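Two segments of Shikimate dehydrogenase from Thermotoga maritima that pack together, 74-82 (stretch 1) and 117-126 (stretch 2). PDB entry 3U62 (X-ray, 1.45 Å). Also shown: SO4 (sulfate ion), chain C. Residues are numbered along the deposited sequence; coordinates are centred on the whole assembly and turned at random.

Stretch 1 74-82: EDAQRIKAV
Stretch 2, residues 117-126: GGAARAVIYA

What ties the stretches together most firmly? Arg 121, whose CA-to-CB bond points toward stretch 1, has chi angles m, t, m and -90° and gives two hydrogen bonds: NE to Ile 79 O (2.7 Å) and NH2 to Lys 80 O (2.9 Å). Both carbonyls lie at the guanidinium edge, where its N-H groups point.

How does the backbone bring those carbonyls to Arg 121? Helix 74-79 ends there: Lys 80 leaves helical geometry with positive phi (58/41), and Ala 81 is extended (-158/135). Helix 118-126 begins after the N-cap Gly 117. The axes approach to 9.8 Å at 117° between N-to-C directions, with CA atoms 5.4 Å apart for Ile 79 and Arg 121.

What fills the space between the helices? Ile 79 (m, t), buried, is a knob among Gly 118, Arg 121, Ala 122 and Tyr 125. Its CG2 lies 3.6 Å from Ala 122 N, its CG1 3.6 Å from Tyr 125 CB. Tyr 125 (t, 89°) offers a ring face to Ile 79 CD1, a CH-pi contact; its OH reaches 3.6 Å from Asp 75 CB.

Why are small residues suited to the other end? Ala 81 CB packs 3.9 Å from Gly 118 CA. An ideal CB on Gly 118 would lie a tight 3.3 Å from Ala 81 CB. Separately, Gly 118 N donates a hydrogen bond to O3 of a sulfate, probably from the crystallisation liquor (2.8 Å).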

# COMPACT_ATOMS: atom_id res chain seq x y z
N GLU A 74 4.84 15.79 -6.75
CA GLU A 74 5.60 16.23 -5.59
C GLU A 74 5.52 15.24 -4.42
O GLU A 74 6.53 14.96 -3.78
CB GLU A 74 5.13 17.62 -5.14
CG GLU A 74 6.02 18.30 -4.10
CD GLU A 74 5.47 19.63 -3.63
OE1 GLU A 74 4.29 19.94 -3.90
OE2 GLU A 74 6.23 20.38 -2.97
N ASP A 75 4.32 14.72 -4.17
CA ASP A 75 4.12 13.75 -3.09
C ASP A 75 4.76 12.39 -3.41
O ASP A 75 5.30 11.74 -2.52
CB ASP A 75 2.64 13.60 -2.73
CG ASP A 75 1.77 13.27 -3.93
OD1 ASP A 75 1.69 14.09 -4.86
OD2 ASP A 75 1.16 12.18 -3.93
N ALA A 76 4.69 11.98 -4.67
CA ALA A 76 5.36 10.75 -5.12
C ALA A 76 6.88 10.86 -4.96
O ALA A 76 7.54 9.88 -4.62
CB ALA A 76 5.00 10.43 -6.56
N GLN A 77 7.41 12.06 -5.20
CA GLN A 77 8.83 12.35 -4.99
C GLN A 77 9.21 12.24 -3.52
O GLN A 77 10.24 11.64 -3.19
CB GLN A 77 9.18 13.74 -5.52
CG GLN A 77 9.24 13.86 -7.03
CD GLN A 77 9.33 15.29 -7.52
OE1 GLN A 77 8.69 16.20 -6.98
NE2 GLN A 77 10.13 15.51 -8.56
N ARG A 78 8.39 12.81 -2.64
CA ARG A 78 8.63 12.75 -1.20
C ARG A 78 8.58 11.31 -0.68
O ARG A 78 9.35 10.93 0.21
CB ARG A 78 7.63 13.62 -0.43
CG ARG A 78 7.81 15.12 -0.64
CD ARG A 78 9.17 15.60 -0.15
NE ARG A 78 9.37 17.03 -0.35
CZ ARG A 78 10.47 17.69 -0.02
NH1 ARG A 78 11.50 17.06 0.54
NH2 ARG A 78 10.55 19.00 -0.25
N ILE A 79 7.67 10.53 -1.24
CA ILE A 79 7.48 9.14 -0.84
C ILE A 79 8.52 8.23 -1.51
O ILE A 79 8.79 7.13 -1.00
CB ILE A 79 6.04 8.67 -1.15
CG1 ILE A 79 5.04 9.45 -0.29
CG2 ILE A 79 5.87 7.17 -0.89
CD1 ILE A 79 3.61 9.38 -0.76
N LYS A 80 9.10 8.68 -2.61
CA LYS A 80 10.02 7.87 -3.43
C LYS A 80 9.33 6.59 -3.93
O LYS A 80 9.94 5.52 -3.94
CB LYS A 80 11.31 7.53 -2.68
CG LYS A 80 12.09 8.73 -2.16
CD LYS A 80 13.37 8.28 -1.48
CE LYS A 80 14.07 9.44 -0.79
NZ LYS A 80 15.39 9.04 -0.24
N ALA A 81 8.07 6.72 -4.33
CA ALA A 81 7.30 5.60 -4.86
C ALA A 81 6.16 6.08 -5.73
O ALA A 81 5.44 7.01 -5.37
CB ALA A 81 6.78 4.72 -3.73
N VAL A 82 6.00 5.44 -6.89
CA VAL A 82 4.89 5.70 -7.79
C VAL A 82 4.10 4.40 -7.96
O VAL A 82 4.66 3.38 -8.37
CB VAL A 82 5.38 6.22 -9.16
CG1 VAL A 82 4.28 6.14 -10.22
CG2 VAL A 82 5.89 7.65 -9.04
N GLY A 117 9.95 -0.11 2.67
CA GLY A 117 9.74 -0.06 1.22
C GLY A 117 8.78 1.04 0.82
O GLY A 117 8.45 1.91 1.64
N GLY A 118 8.33 1.01 -0.43
CA GLY A 118 7.41 2.01 -0.96
C GLY A 118 6.09 2.09 -0.21
O GLY A 118 5.52 3.17 -0.05
N ALA A 119 5.60 0.93 0.24
CA ALA A 119 4.38 0.86 1.04
C ALA A 119 4.56 1.56 2.39
O ALA A 119 3.69 2.33 2.81
CB ALA A 119 3.96 -0.59 1.25
N ALA A 120 5.70 1.30 3.04
CA ALA A 120 6.03 1.94 4.31
C ALA A 120 6.12 3.45 4.18
O ALA A 120 5.56 4.18 5.00
CB ALA A 120 7.32 1.39 4.85
N ARG A 121 6.81 3.91 3.14
CA ARG A 121 7.00 5.34 2.91
C ARG A 121 5.68 6.06 2.63
O ARG A 121 5.51 7.22 3.01
CB ARG A 121 8.04 5.59 1.81
CG ARG A 121 9.44 5.06 2.16
CD ARG A 121 10.52 5.56 1.21
NE ARG A 121 10.34 5.06 -0.16
CZ ARG A 121 10.86 3.94 -0.64
NH1 ARG A 121 11.61 3.15 0.14
NH2 ARG A 121 10.64 3.59 -1.90
N ALA A 122 4.75 5.36 1.97
CA ALA A 122 3.40 5.88 1.77
C ALA A 122 2.64 5.99 3.09
O ALA A 122 1.96 6.99 3.34
CB ALA A 122 2.64 5.00 0.79
N VAL A 123 2.77 4.97 3.93
CA VAL A 123 2.14 4.96 5.25
C VAL A 123 2.69 6.08 6.13
O VAL A 123 1.93 6.81 6.76
CB VAL A 123 2.28 3.57 5.95
CG1 VAL A 123 1.95 3.65 7.43
CG2 VAL A 123 1.39 2.54 5.26
N ILE A 124 4.02 6.23 6.15
CA ILE A 124 4.67 7.29 6.92
C ILE A 124 4.20 8.68 6.46
O ILE A 124 3.86 9.52 7.30
CB ILE A 124 6.22 7.20 6.86
CG1 ILE A 124 6.70 5.89 7.49
CG2 ILE A 124 6.87 8.39 7.58
CD1 ILE A 124 8.08 5.43 7.00
N TYR A 125 4.16 8.89 5.15
CA TYR A 125 3.67 10.14 4.58
C TYR A 125 2.24 10.42 5.03
O TYR A 125 1.92 11.54 5.43
CB TYR A 125 3.75 10.11 3.05
CG TYR A 125 3.41 11.43 2.38
CD1 TYR A 125 4.39 12.38 2.12
CD2 TYR A 125 2.10 11.71 1.98
CE1 TYR A 125 4.08 13.59 1.51
CE2 TYR A 125 1.77 12.91 1.37
CZ TYR A 125 2.77 13.85 1.13
OH TYR A 125 2.45 15.04 0.52
N ALA A 126 1.39 9.39 4.96
CA ALA A 126 -0.00 9.50 5.39
C ALA A 126 -0.11 9.88 6.87
O ALA A 126 -0.89 10.77 7.23
CB ALA A 126 -0.74 8.20 5.11
S SO4 C . 8.75 -1.03 -4.07
O1 SO4 C . 9.54 -2.21 -3.76
O2 SO4 C . 9.60 -0.03 -4.72
O3 SO4 C . 8.19 -0.48 -2.84
O4 SO4 C . 7.65 -1.40 -4.97